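Local coordinates for protein-disulfide isomerase (PDB 3GMF) that has a thioredoxin-like fold with an inserted helical region and probably acts as a thiol-disulfide oxidoreductase or isomerase on protein substrates, at residues H32-S37 / L82-M87; I63-A68 / A148-L153; R125-M130 / M135-L140; A180-W185 / R189-A194. One frame throughout, in Å; residues are numbered along the deposited sequence.

Interaction 1 of 4, residues H32-S37 / L82-M87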
loop_
_atom_site.group_PDB
_atom_site.type_symbol
_atom_site.label_atom_id
_atom_site.label_comp_id
_atom_site.label_asym_id
_atom_site.label_seq_id
_atom_site.Cartn_x
_atom_site.Cartn_y
_atom_site.Cartn_z
ATOM N N HIS A 32 -8.970 -1.767 7.045
ATOM C CA HIS A 32 -9.295 -2.168 8.411
ATOM C C HIS A 32 -8.038 -2.486 9.224
ATOM O O HIS A 32 -7.922 -2.052 10.375
ATOM C CB HIS A 32 -10.274 -3.353 8.400
ATOM C CG HIS A 32 -10.778 -3.750 9.755
ATOM N ND1 HIS A 32 -11.375 -2.859 10.622
ATOM C CD2 HIS A 32 -10.797 -4.952 10.380
ATOM C CE1 HIS A 32 -11.728 -3.493 11.728
ATOM N NE2 HIS A 32 -11.391 -4.764 11.604
ATOM N N PHE A 33 -7.085 -3.202 8.626
ATOM C CA PHE A 33 -5.840 -3.542 9.335
ATOM C C PHE A 33 -5.027 -2.302 9.728
ATOM O O PHE A 33 -4.503 -2.228 10.839
ATOM C CB PHE A 33 -4.964 -4.496 8.509
ATOM C CG PHE A 33 -3.586 -4.674 9.065
ATOM C CD1 PHE A 33 -3.371 -5.486 10.185
ATOM C CD2 PHE A 33 -2.501 -4.036 8.477
ATOM C CE1 PHE A 33 -2.079 -5.647 10.713
ATOM C CE2 PHE A 33 -1.211 -4.191 9.003
ATOM C CZ PHE A 33 -1.012 -4.991 10.135
ATOM N N GLU A 34 -4.918 -1.349 8.813
ATOM C CA GLU A 34 -4.203 -0.100 9.098
ATOM C C GLU A 34 -4.810 0.660 10.292
ATOM O O GLU A 34 -4.085 1.091 11.179
ATOM C CB GLU A 34 -4.151 0.810 7.867
ATOM C CG GLU A 34 -3.192 2.003 8.030
ATOM C CD GLU A 34 -1.714 1.617 7.973
ATOM O OE1 GLU A 34 -1.358 0.410 8.033
ATOM O OE2 GLU A 34 -0.890 2.546 7.859
ATOM N N ILE A 35 -6.131 0.791 10.298
ATOM C CA ILE A 35 -6.852 1.468 11.381
ATOM C C ILE A 35 -6.632 0.722 12.706
ATOM O O ILE A 35 -6.361 1.352 13.729
ATOM C CB ILE A 35 -8.362 1.617 11.047
ATOM C CG1 ILE A 35 -8.556 2.534 9.829
ATOM C CG2 ILE A 35 -9.157 2.125 12.254
ATOM C CD1 ILE A 35 -9.820 2.269 9.043
ATOM N N GLU A 36 -6.682 -0.613 12.663
ATOM C CA GLU A 36 -6.554 -1.440 13.862
ATOM C C GLU A 36 -5.128 -1.476 14.435
ATOM O O GLU A 36 -4.947 -1.569 15.649
ATOM C CB GLU A 36 -6.998 -2.878 13.571
ATOM C CG GLU A 36 -8.515 -3.097 13.424
ATOM C CD GLU A 36 -9.295 -2.653 14.646
ATOM O OE1 GLU A 36 -8.973 -3.113 15.762
ATOM O OE2 GLU A 36 -10.229 -1.841 14.481
ATOM N N SER A 37 -4.128 -1.423 13.559
ATOM C CA SER A 37 -2.751 -1.730 13.935
ATOM C C SER A 37 -1.728 -0.590 13.990
ATOM O O SER A 37 -0.762 -0.688 14.750
ATOM C CB SER A 37 -2.190 -2.781 12.984
ATOM O OG SER A 37 -1.846 -2.182 11.740
ATOM N N LEU A 82 1.168 9.561 3.785
ATOM C CA LEU A 82 0.302 9.451 2.617
ATOM C C LEU A 82 -0.313 8.045 2.457
ATOM O O LEU A 82 -1.521 7.916 2.195
ATOM C CB LEU A 82 1.082 9.850 1.370
ATOM C CG LEU A 82 0.250 10.248 0.145
ATOM C CD1 LEU A 82 -0.902 11.207 0.515
ATOM C CD2 LEU A 82 1.170 10.851 -0.891
ATOM N N HIS A 83 0.522 7.024 2.599
ATOM C CA HIS A 83 0.092 5.622 2.616
ATOM C C HIS A 83 -0.993 5.396 3.669
ATOM O O HIS A 83 -2.037 4.826 3.368
ATOM C CB HIS A 83 1.305 4.711 2.864
ATOM C CG HIS A 83 0.960 3.267 3.095
ATOM N ND1 HIS A 83 0.766 2.373 2.059
ATOM C CD2 HIS A 83 0.790 2.562 4.238
ATOM C CE1 HIS A 83 0.478 1.183 2.560
ATOM N NE2 HIS A 83 0.499 1.270 3.881
ATOM N N THR A 84 -0.764 5.877 4.895
ATOM C CA THR A 84 -1.739 5.731 5.979
ATOM C C THR A 84 -3.041 6.463 5.656
ATOM O O THR A 84 -4.125 5.929 5.920
ATOM C CB THR A 84 -1.134 6.177 7.362
ATOM O OG1 THR A 84 -0.155 5.209 7.768
ATOM C CG2 THR A 84 -2.199 6.274 8.437
ATOM N N ALA A 85 -2.928 7.657 5.062
ATOM C CA ALA A 85 -4.099 8.455 4.667
ATOM C C ALA A 85 -4.996 7.728 3.651
ATOM O O ALA A 85 -6.205 7.606 3.864
ATOM C CB ALA A 85 -3.679 9.828 4.128
ATOM N N PHE A 86 -4.395 7.214 2.578
ATOM C CA PHE A 86 -5.160 6.388 1.621
ATOM C C PHE A 86 -5.816 5.181 2.260
ATOM O O PHE A 86 -6.968 4.850 1.927
ATOM C CB PHE A 86 -4.302 5.942 0.440
ATOM C CG PHE A 86 -4.185 6.963 -0.649
ATOM C CD1 PHE A 86 -5.247 7.206 -1.527
ATOM C CD2 PHE A 86 -2.991 7.678 -0.815
ATOM C CE1 PHE A 86 -5.114 8.137 -2.558
ATOM C CE2 PHE A 86 -2.844 8.610 -1.823
ATOM C CZ PHE A 86 -3.915 8.860 -2.700
ATOM N N MET A 87 -5.099 4.523 3.178
ATOM C CA MET A 87 -5.649 3.345 3.845
ATOM C C MET A 87 -6.745 3.713 4.839
ATOM O O MET A 87 -7.822 3.117 4.814
ATOM C CB MET A 87 -4.561 2.533 4.553
ATOM C CG MET A 87 -3.686 1.717 3.628
ATOM S SD MET A 87 -4.557 0.468 2.600
ATOM C CE MET A 87 -3.100 -0.390 2.040
HETATM O O HOH W 1 0.240 -0.794 5.758
#

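Interaction 2 of 4, residues I63-A68 / A148-L153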
loop_
_atom_site.group_PDB
_atom_site.type_symbol
_atom_site.label_atom_id
_atom_site.label_comp_id
_atom_site.label_asym_id
_atom_site.label_seq_id
_atom_site.Cartn_x
_atom_site.Cartn_y
_atom_site.Cartn_z
ATOM N N ILE A 63 -6.445 0.362 -10.251
ATOM C CA ILE A 63 -6.840 1.423 -9.289
ATOM C C ILE A 63 -5.800 1.512 -8.153
ATOM O O ILE A 63 -5.278 2.593 -7.827
ATOM C CB ILE A 63 -8.239 1.173 -8.736
ATOM C CG1 ILE A 63 -9.252 1.175 -9.883
ATOM C CG2 ILE A 63 -8.675 2.313 -7.762
ATOM C CD1 ILE A 63 -10.541 0.469 -9.495
ATOM N N ASP A 64 -5.506 0.351 -7.579
ATOM C CA ASP A 64 -4.363 0.137 -6.660
ATOM C C ASP A 64 -3.063 0.721 -7.235
ATOM O O ASP A 64 -2.364 1.486 -6.558
ATOM C CB ASP A 64 -4.217 -1.376 -6.453
ATOM C CG ASP A 64 -3.445 -1.744 -5.188
ATOM O OD1 ASP A 64 -2.970 -0.853 -4.440
ATOM O OD2 ASP A 64 -3.321 -2.969 -4.949
ATOM N N MET A 65 -2.764 0.367 -8.490
ATOM C CA MET A 65 -1.561 0.874 -9.178
ATOM C C MET A 65 -1.536 2.403 -9.181
ATOM O O MET A 65 -0.493 3.003 -8.946
ATOM C CB MET A 65 -1.459 0.350 -10.622
ATOM C CG MET A 65 -0.142 0.793 -11.308
ATOM S SD MET A 65 1.450 0.268 -10.526
ATOM C CE MET A 65 1.550 -1.348 -11.311
ATOM N N THR A 66 -2.687 3.015 -9.483
ATOM C CA THR A 66 -2.780 4.485 -9.550
ATOM C C THR A 66 -2.454 5.108 -8.188
ATOM O O THR A 66 -1.671 6.051 -8.102
ATOM C CB THR A 66 -4.177 4.922 -10.045
ATOM O OG1 THR A 66 -4.451 4.320 -11.316
ATOM C CG2 THR A 66 -4.273 6.475 -10.176
ATOM N N VAL A 67 -3.045 4.564 -7.124
ATOM C CA VAL A 67 -2.716 5.031 -5.764
ATOM C C VAL A 67 -1.230 4.816 -5.412
ATOM O O VAL A 67 -0.571 5.707 -4.857
ATOM C CB VAL A 67 -3.611 4.366 -4.729
ATOM C CG1 VAL A 67 -3.232 4.861 -3.356
ATOM C CG2 VAL A 67 -5.064 4.709 -5.032
ATOM N N ALA A 68 -0.700 3.647 -5.774
ATOM C CA ALA A 68 0.695 3.317 -5.490
ATOM C C ALA A 68 1.671 4.205 -6.266
ATOM O O ALA A 68 2.741 4.526 -5.763
ATOM C CB ALA A 68 0.975 1.827 -5.742
ATOM N N ALA A 148 7.584 3.941 -15.932
ATOM C CA ALA A 148 8.806 3.248 -15.489
ATOM C C ALA A 148 8.628 2.756 -14.064
ATOM O O ALA A 148 8.933 1.607 -13.761
ATOM C CB ALA A 148 10.029 4.164 -15.584
ATOM N N LEU A 149 8.117 3.637 -13.203
ATOM C CA LEU A 149 7.805 3.279 -11.822
ATOM C C LEU A 149 6.701 2.222 -11.732
ATOM O O LEU A 149 6.823 1.300 -10.930
ATOM C CB LEU A 149 7.456 4.510 -10.980
ATOM C CG LEU A 149 7.185 4.254 -9.487
ATOM C CD1 LEU A 149 8.393 3.632 -8.776
ATOM C CD2 LEU A 149 6.723 5.537 -8.792
ATOM N N ALA A 150 5.650 2.349 -12.545
ATOM C CA ALA A 150 4.581 1.352 -12.586
ATOM C C ALA A 150 5.159 -0.028 -12.889
ATOM O O ALA A 150 4.781 -1.015 -12.272
ATOM C CB ALA A 150 3.570 1.704 -13.636
ATOM N N LYS A 151 6.087 -0.088 -13.832
ATOM C CA LYS A 151 6.712 -1.373 -14.180
ATOM C C LYS A 151 7.513 -1.971 -13.023
ATOM O O LYS A 151 7.526 -3.194 -12.846
ATOM C CB LYS A 151 7.601 -1.205 -15.406
ATOM C CG LYS A 151 6.812 -1.007 -16.687
ATOM C CD LYS A 151 7.796 -0.572 -17.777
ATOM C CE LYS A 151 7.139 -0.447 -19.127
ATOM N NZ LYS A 151 8.124 0.153 -20.074
ATOM N N LYS A 152 8.168 -1.104 -12.255
ATOM C CA LYS A 152 8.958 -1.528 -11.088
ATOM C C LYS A 152 8.048 -2.023 -9.961
ATOM O O LYS A 152 8.346 -3.025 -9.296
ATOM C CB LYS A 152 9.859 -0.398 -10.596
ATOM C CG LYS A 152 10.958 -0.010 -11.583
ATOM C CD LYS A 152 12.091 -1.034 -11.639
ATOM C CE LYS A 152 13.161 -0.734 -10.602
ATOM N NZ LYS A 152 14.283 -1.703 -10.675
ATOM N N LEU A 153 6.931 -1.331 -9.771
ATOM C CA LEU A 153 5.953 -1.773 -8.780
ATOM C C LEU A 153 5.317 -3.094 -9.213
ATOM O O LEU A 153 5.075 -3.956 -8.371
ATOM C CB LEU A 153 4.878 -0.720 -8.549
ATOM C CG LEU A 153 5.352 0.600 -7.934
ATOM C CD1 LEU A 153 4.164 1.587 -8.038
ATOM C CD2 LEU A 153 5.840 0.455 -6.501
#

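Interaction 3 of 4, residues R125-M130 / M135-L140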
loop_
_atom_site.group_PDB
_atom_site.type_symbol
_atom_site.label_atom_id
_atom_site.label_comp_id
_atom_site.label_asym_id
_atom_site.label_seq_id
_atom_site.Cartn_x
_atom_site.Cartn_y
_atom_site.Cartn_z
ATOM N N ARG A 125 -11.450 10.770 -8.370
ATOM C CA ARG A 125 -11.263 12.136 -7.871
ATOM C C ARG A 125 -9.955 12.335 -7.103
ATOM O O ARG A 125 -9.916 12.982 -6.045
ATOM C CB ARG A 125 -12.478 12.584 -7.040
ATOM C CG ARG A 125 -13.741 12.836 -7.863
ATOM C CD ARG A 125 -14.967 13.045 -6.958
ATOM N NE ARG A 125 -14.671 13.860 -5.771
ATOM C CZ ARG A 125 -14.672 15.194 -5.730
ATOM N NH1 ARG A 125 -14.952 15.914 -6.812
ATOM N NH2 ARG A 125 -14.383 15.815 -4.592
ATOM N N PHE A 126 -8.879 11.765 -7.646
ATOM C CA PHE A 126 -7.576 11.829 -6.977
ATOM C C PHE A 126 -6.911 13.219 -7.086
ATOM O O PHE A 126 -6.071 13.590 -6.261
ATOM C CB PHE A 126 -6.665 10.722 -7.524
ATOM C CG PHE A 126 -7.036 9.340 -7.042
ATOM C CD1 PHE A 126 -7.737 9.158 -5.848
ATOM C CD2 PHE A 126 -6.641 8.209 -7.767
ATOM C CE1 PHE A 126 -8.062 7.861 -5.378
ATOM C CE2 PHE A 126 -6.948 6.924 -7.316
ATOM C CZ PHE A 126 -7.667 6.748 -6.115
ATOM N N TYR A 127 -7.284 13.975 -8.113
ATOM C CA TYR A 127 -6.810 15.353 -8.254
ATOM C C TYR A 127 -7.246 16.192 -7.052
ATOM O O TYR A 127 -6.404 16.833 -6.429
ATOM C CB TYR A 127 -7.265 15.960 -9.589
ATOM C CG TYR A 127 -6.809 15.161 -10.790
ATOM C CD1 TYR A 127 -5.508 15.278 -11.280
ATOM C CD2 TYR A 127 -7.679 14.271 -11.428
ATOM C CE1 TYR A 127 -5.076 14.526 -12.374
ATOM C CE2 TYR A 127 -7.261 13.520 -12.529
ATOM C CZ TYR A 127 -5.953 13.655 -12.993
ATOM O OH TYR A 127 -5.550 12.917 -14.086
ATOM N N ASP A 128 -8.538 16.132 -6.706
ATOM C CA ASP A 128 -9.079 16.808 -5.516
ATOM C C ASP A 128 -8.520 16.261 -4.195
ATOM O O ASP A 128 -8.148 17.038 -3.313
ATOM C CB ASP A 128 -10.619 16.759 -5.502
ATOM C CG ASP A 128 -11.257 17.685 -6.544
ATOM O OD1 ASP A 128 -10.531 18.418 -7.252
ATOM O OD2 ASP A 128 -12.502 17.673 -6.662
ATOM N N PHE A 129 -8.455 14.931 -4.067
ATOM C CA PHE A 129 -7.877 14.275 -2.893
ATOM C C PHE A 129 -6.439 14.756 -2.609
ATOM O O PHE A 129 -6.081 15.054 -1.464
ATOM C CB PHE A 129 -7.902 12.734 -3.072
ATOM C CG PHE A 129 -7.559 11.959 -1.823
ATOM C CD1 PHE A 129 -8.555 11.590 -0.923
ATOM C CD2 PHE A 129 -6.246 11.570 -1.558
ATOM C CE1 PHE A 129 -8.250 10.867 0.228
ATOM C CE2 PHE A 129 -5.934 10.857 -0.411
ATOM C CZ PHE A 129 -6.936 10.499 0.483
ATOM N N MET A 130 -5.623 14.837 -3.651
ATOM C CA MET A 130 -4.214 15.206 -3.488
ATOM C C MET A 130 -3.975 16.719 -3.415
ATOM O O MET A 130 -2.990 17.164 -2.810
ATOM C CB MET A 130 -3.363 14.541 -4.564
ATOM C CG MET A 130 -3.231 13.027 -4.339
ATOM S SD MET A 130 -2.640 12.533 -2.704
ATOM C CE MET A 130 -1.039 13.334 -2.648
ATOM N N MET A 135 -0.471 18.568 -3.150
ATOM C CA MET A 135 -0.006 18.168 -4.479
ATOM C C MET A 135 -0.918 18.740 -5.567
ATOM O O MET A 135 -2.083 18.359 -5.666
ATOM C CB MET A 135 0.071 16.632 -4.589
ATOM C CG MET A 135 0.679 16.112 -5.896
ATOM S SD MET A 135 0.812 14.305 -6.055
ATOM C CE MET A 135 2.234 13.947 -5.022
ATOM N N ASP A 136 -0.381 19.639 -6.391
ATOM C CA ASP A 136 -1.165 20.258 -7.465
ATOM C C ASP A 136 -1.343 19.308 -8.651
ATOM O O ASP A 136 -0.805 18.196 -8.641
ATOM C CB ASP A 136 -0.566 21.612 -7.903
ATOM C CG ASP A 136 0.904 21.523 -8.306
ATOM O OD1 ASP A 136 1.289 20.604 -9.060
ATOM O OD2 ASP A 136 1.687 22.401 -7.875
ATOM N N ARG A 137 -2.094 19.751 -9.658
ATOM C CA ARG A 137 -2.356 18.950 -10.850
ATOM C C ARG A 137 -1.087 18.587 -11.645
ATOM O O ARG A 137 -0.953 17.448 -12.086
ATOM C CB ARG A 137 -3.390 19.634 -11.753
ATOM C CG ARG A 137 -3.889 18.761 -12.907
ATOM C CD ARG A 137 -5.065 19.395 -13.626
ATOM N NE ARG A 137 -6.342 19.113 -12.969
ATOM C CZ ARG A 137 -7.120 18.068 -13.249
ATOM N NH1 ARG A 137 -6.757 17.185 -14.175
ATOM N NH2 ARG A 137 -8.264 17.902 -12.597
ATOM N N SER A 138 -0.166 19.539 -11.803
ATOM C CA SER A 138 1.066 19.317 -12.567
ATOM C C SER A 138 1.983 18.278 -11.916
ATOM O O SER A 138 2.579 17.450 -12.609
ATOM C CB SER A 138 1.820 20.636 -12.790
ATOM O OG SER A 138 2.203 21.235 -11.560
ATOM N N THR A 139 2.097 18.335 -10.588
ATOM C CA THR A 139 2.887 17.358 -9.837
ATOM C C THR A 139 2.219 15.979 -9.933
ATOM O O THR A 139 2.903 14.969 -10.145
ATOM C CB THR A 139 3.060 17.779 -8.358
ATOM O OG1 THR A 139 3.593 19.108 -8.305
ATOM C CG2 THR A 139 4.006 16.837 -7.603
ATOM N N LEU A 140 0.887 15.950 -9.819
ATOM C CA LEU A 140 0.149 14.675 -9.908
ATOM C C LEU A 140 0.192 14.081 -11.322
ATOM O O LEU A 140 0.377 12.870 -11.475
ATOM C CB LEU A 140 -1.289 14.792 -9.362
ATOM C CG LEU A 140 -2.181 13.530 -9.351
ATOM C CD1 LEU A 140 -1.502 12.349 -8.668
ATOM C CD2 LEU A 140 -3.513 13.789 -8.696
HETATM O O HOH W 2 -3.886 17.533 -7.488
#

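Interaction 4 of 4, residues A180-W185 / R189-A194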
loop_
_atom_site.group_PDB
_atom_site.type_symbol
_atom_site.label_atom_id
_atom_site.label_comp_id
_atom_site.label_asym_id
_atom_site.label_seq_id
_atom_site.Cartn_x
_atom_site.Cartn_y
_atom_site.Cartn_z
ATOM N N ALA A 180 1.246 -18.166 7.690
ATOM C CA ALA A 180 -0.009 -18.870 7.377
ATOM C C ALA A 180 -1.188 -18.373 8.222
ATOM O O ALA A 180 -1.017 -18.043 9.400
ATOM C CB ALA A 180 0.162 -20.384 7.569
ATOM N N GLY A 181 -2.369 -18.296 7.602
ATOM C CA GLY A 181 -3.623 -17.959 8.286
ATOM C C GLY A 181 -3.684 -16.609 8.987
ATOM O O GLY A 181 -4.544 -16.380 9.833
ATOM N N THR A 182 -2.793 -15.699 8.596
ATOM C CA THR A 182 -2.613 -14.446 9.318
ATOM C C THR A 182 -2.886 -13.302 8.348
ATOM O O THR A 182 -2.016 -12.928 7.533
ATOM C CB THR A 182 -1.173 -14.360 9.875
ATOM O OG1 THR A 182 -0.906 -15.528 10.669
ATOM C CG2 THR A 182 -0.982 -13.078 10.716
ATOM N N HIS A 183 -4.109 -12.772 8.410
ATOM C CA HIS A 183 -4.527 -11.694 7.505
ATOM C C HIS A 183 -5.266 -10.535 8.172
ATOM O O HIS A 183 -6.000 -9.806 7.512
ATOM C CB HIS A 183 -5.319 -12.272 6.325
ATOM C CG HIS A 183 -4.605 -13.394 5.643
ATOM N ND1 HIS A 183 -3.537 -13.189 4.794
ATOM C CD2 HIS A 183 -4.759 -14.733 5.738
ATOM C CE1 HIS A 183 -3.090 -14.356 4.364
ATOM N NE2 HIS A 183 -3.811 -15.311 4.926
ATOM N N ASP A 184 -5.042 -10.355 9.479
ATOM C CA ASP A 184 -5.633 -9.223 10.201
ATOM C C ASP A 184 -4.854 -8.978 11.489
ATOM O O ASP A 184 -3.971 -9.760 11.837
ATOM C CB ASP A 184 -7.143 -9.441 10.468
ATOM C CG ASP A 184 -7.451 -10.610 11.408
ATOM O OD1 ASP A 184 -6.557 -11.229 12.023
ATOM O OD2 ASP A 184 -8.655 -10.912 11.545
ATOM N N TRP A 185 -5.180 -7.891 12.181
ATOM C CA TRP A 185 -4.439 -7.526 13.390
ATOM C C TRP A 185 -4.627 -8.541 14.523
ATOM O O TRP A 185 -3.687 -8.862 15.259
ATOM C CB TRP A 185 -4.829 -6.111 13.810
ATOM C CG TRP A 185 -4.115 -5.591 15.010
ATOM C CD1 TRP A 185 -4.682 -4.992 16.100
ATOM C CD2 TRP A 185 -2.693 -5.567 15.228
ATOM N NE1 TRP A 185 -3.706 -4.619 17.000
ATOM C CE2 TRP A 185 -2.478 -4.961 16.497
ATOM C CE3 TRP A 185 -1.587 -6.025 14.501
ATOM C CZ2 TRP A 185 -1.196 -4.784 17.037
ATOM C CZ3 TRP A 185 -0.308 -5.861 15.042
ATOM C CH2 TRP A 185 -0.125 -5.238 16.303
ATOM N N ARG A 189 -1.087 -9.805 15.860
ATOM C CA ARG A 189 -0.543 -9.263 17.116
ATOM C C ARG A 189 0.060 -10.314 18.076
ATOM O O ARG A 189 1.179 -10.089 18.565
ATOM C CB ARG A 189 -1.559 -8.360 17.828
ATOM C CG ARG A 189 -1.036 -7.781 19.141
ATOM C CD ARG A 189 -1.995 -6.807 19.748
ATOM N NE ARG A 189 -3.101 -7.485 20.396
ATOM C CZ ARG A 189 -4.023 -6.864 21.130
ATOM N NH1 ARG A 189 -3.963 -5.551 21.307
ATOM N NH2 ARG A 189 -4.998 -7.561 21.689
ATOM N N PRO A 190 -0.631 -11.457 18.316
ATOM C CA PRO A 190 -0.003 -12.428 19.235
ATOM C C PRO A 190 1.336 -12.972 18.720
ATOM O O PRO A 190 2.232 -13.269 19.518
ATOM C CB PRO A 190 -1.046 -13.551 19.353
ATOM C CG PRO A 190 -2.351 -12.916 18.926
ATOM C CD PRO A 190 -1.949 -11.945 17.852
ATOM N N GLN A 191 1.484 -13.091 17.397
ATOM C CA GLN A 191 2.748 -13.527 16.825
ATOM C C GLN A 191 3.855 -12.496 16.964
ATOM O O GLN A 191 5.015 -12.864 17.207
ATOM C CB GLN A 191 2.563 -13.970 15.366
ATOM C CG GLN A 191 1.469 -15.027 15.272
ATOM C CD GLN A 191 1.253 -15.539 13.867
ATOM O OE1 GLN A 191 2.054 -16.319 13.338
ATOM N NE2 GLN A 191 0.138 -15.121 13.262
ATOM N N ILE A 192 3.497 -11.214 16.877
ATOM C CA ILE A 192 4.465 -10.134 17.121
ATOM C C ILE A 192 4.885 -10.110 18.595
ATOM O O ILE A 192 6.080 -10.099 18.906
ATOM C CB ILE A 192 3.919 -8.770 16.686
ATOM C CG1 ILE A 192 3.832 -8.737 15.153
ATOM C CG2 ILE A 192 4.791 -7.602 17.242
ATOM C CD1 ILE A 192 3.268 -7.490 14.601
ATOM N N LEU A 193 3.906 -10.125 19.493
ATOM C CA LEU A 193 4.205 -10.082 20.946
ATOM C C LEU A 193 5.012 -11.303 21.411
ATOM O O LEU A 193 5.900 -11.167 22.253
ATOM C CB LEU A 193 2.918 -9.906 21.754
ATOM C CG LEU A 193 2.134 -8.596 21.490
ATOM C CD1 LEU A 193 0.886 -8.503 22.373
ATOM C CD2 LEU A 193 2.990 -7.318 21.632
ATOM N N ALA A 194 4.726 -12.486 20.858
ATOM C CA ALA A 194 5.486 -13.707 21.190
ATOM C C ALA A 194 6.975 -13.557 20.880
ATOM O O ALA A 194 7.834 -13.995 21.666
ATOM C CB ALA A 194 4.931 -14.913 20.457
#

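Interaction 1 of 4, residues H32-S37 / L82-M87
The imidazole of His83 is met obliquely by Glu34, whose OE2 stands 4.0 Å from His83 CD2; Met87 CG lies over one face of the ring, near the rim, and at its edge a water lies in the ring plane, 2.8 Å from NE2. That water donates to Glu34 OE1 and so links the two helices, and ND1 of the imidazole is bonded to the hydroxyl of Tyr25. The other oxygen of the acid, OE2, lies 2.8 Å from Thr84 OG1, whose one proton may go to it or to Phe80 O; Glu38 OE1 is also close to OE2. Glu34 gets there with CG anti to the backbone N (chi1 -169°) and a bend at chi2, which turns the acid toward Thr84. The two side chains cross at about a right angle. Behind the acid, Glu34 CB rests on Met87 CB at 3.8 Å, an apolar touch between helices whose axes approach to 9.5 Å at 116°. Met87 O takes a bond from Ser31 OG, and the Met87 side chain touches what is probably the thioredoxin-type CxxC motif at the start of helix 28-46. This is consistent with the presumed active-site helix of a thioredoxin fold meeting the inserted helical region, as in DsbA-like proteins.

Interaction 2 of 4, residues I63-A68 / A148-L153
Met65 lays its thioether across the Ala150 turn of helix 147-164, with SD 3.9 Å from Ala150 CA and 4.0 Å from Ala150 CB. Its terminal methyl goes further along the same backbone, CE coming to 3.4 Å from Ala150 O, a van der Waals contact with the carbonyl. CG stands anti to the backbone N (chi1 -176°), and bends at both chi2 and chi3 then fold the chain over so that sulfur and methyl reach a helix toward which the first bond of the side chain does not point. One turn farther along the same helix the sulfur also meets Leu153, Met65 SD lying 3.9 Å from Leu153 CD1, and the two side chains run obliquely to each other. The same CD1 methyl is shared: Ala68 CB, one turn along from Met65, touches it at 3.9 Å. Leu153 thus fits between Met65 and Ala68, while Ala68 and Ala150 offer only their CB methyls to the contact. No hydrogen bond crosses between the two segments, whose axes come within 10.5 Å at 117°; the side-chain contacts are all apolar. Around it, Leu149 and Ala150 also press on Leu69 of helix 62-73, and Ala150 reaches Phe113 of helix 113-123. Thr66 and Val67 turn to Phe126 of helix 126-131, while Asp64 bonds to Ser24 and Tyr25, in the loop that follows strand 17-23.

Interaction 3 of 4, residues R125-M130 / M135-L140
Arg137 lays its guanidinium flat on the ring of Tyr127, the two planes only 16° apart, so the pair is a nearly parallel stack and a cation-pi contact at once. CZ sits 4.0 Å from the ring centroid, NH1 lies over the middle of the ring, and NH2 falls toward the root of the side chain, 3.6 Å from Tyr127 CG. The arginine chain runs out extended and then bends at chi3 (-84°), which swings the guanidinium over the face. The side chains of Leu140 and Tyr127 cross at about a right angle, and the leucine methyl lies oblique to the ring, Leu140 CD2 being 3.6 Å from Tyr127 CD1; this methyl also rests against Phe126 O at 3.5 Å and reaches Met130 CB. Deeper down, Met130 and Met135 run obliquely past each other, Met130 CE lying 4.0 Å from Met135 CB. The backbones are tied as well: Met135 N donates to Met130 O at 2.9 Å, the donor tilted 33° from the carbonyl plane, and a water donates to both Tyr127 O and Met135 O. The second helix starts at Asp136, whose OD1 caps Thr139 N and in addition accepts from the hydroxyls of Ser138 and Thr139. Met130 and Leu140 both press on Ile70 of helix 62-73, and Met135 touches Cys143, which is disulfide-bonded to Cys73. Two short successive helices, joined by a tight loop and packed on longer ones, fit the helical insertion that DsbA-like members add to the thioredoxin fold.

Interaction 4 of 4, residues A180-W185 / R189-A194
The C-terminal helix of the thioredoxin fold, 185-196, begins here, and its first turn packs on itself through Trp185 and Arg189 while the loop leading in is tied back by Thr182 and Gln191. Asp184 is the N-cap, its side chain capping a backbone N of the first turn and OD1 accepting from Ser187 OG. Trp185 O receives Arg189 N at 2.8 Å, an i to i+4 bond of the helix. The next residue is Pro190, which has no N-H to give, and the helix is kinked there. Arg189 leads its aliphatic chain across one face of the indole: CB stands 3.6 Å over the centroid of the six-membered ring, a CH-pi contact, and CD reaches 3.5 Å from CZ2. The guanidinium plane is turned 63° from the ring, so the two do not stack. Instead the polar ends converge outside the pair, Trp185 NE1 and Arg189 NH1 both bonding to Gln40 OE1 on helix 28-46. At the indole edge Ile192 CD1 lies near the ring plane, 4.0 Å from CZ3, and both residues also rest on Leu41 of that helix. Farther back, Thr182 OG1 donates to Ala180 O and accepts from Gln191, whose NE2 also bonds to Ser187 O. That amide arrives from the opposite direction on an extended chain, with Thr182 OG1 only 2° out of its plane and 2.8 Å from NE2.

Interactions 1, 2 and 3 are buried, though 3 lies farther from the centre and has an exposed arginine; interaction 4 is partly buried. The chemistry differs: interaction 2 has only apolar side chains and no hydrogen bond, interaction 1 places a carboxylate and a water between helices, and 3 and 4 each lay an arginine over an aromatic face, by its guanidinium in 3 and by its aliphatic part in 4. The first three adjoin one another: Phe86 of interaction 1 packs on Val67 of interaction 2 and on Phe126 and Phe129 of interaction 3. Interaction 4 joins only interaction 1, where Trp185 covers Phe33 and Ser37; about 21 Å separates its nearest atoms from those of interaction 3.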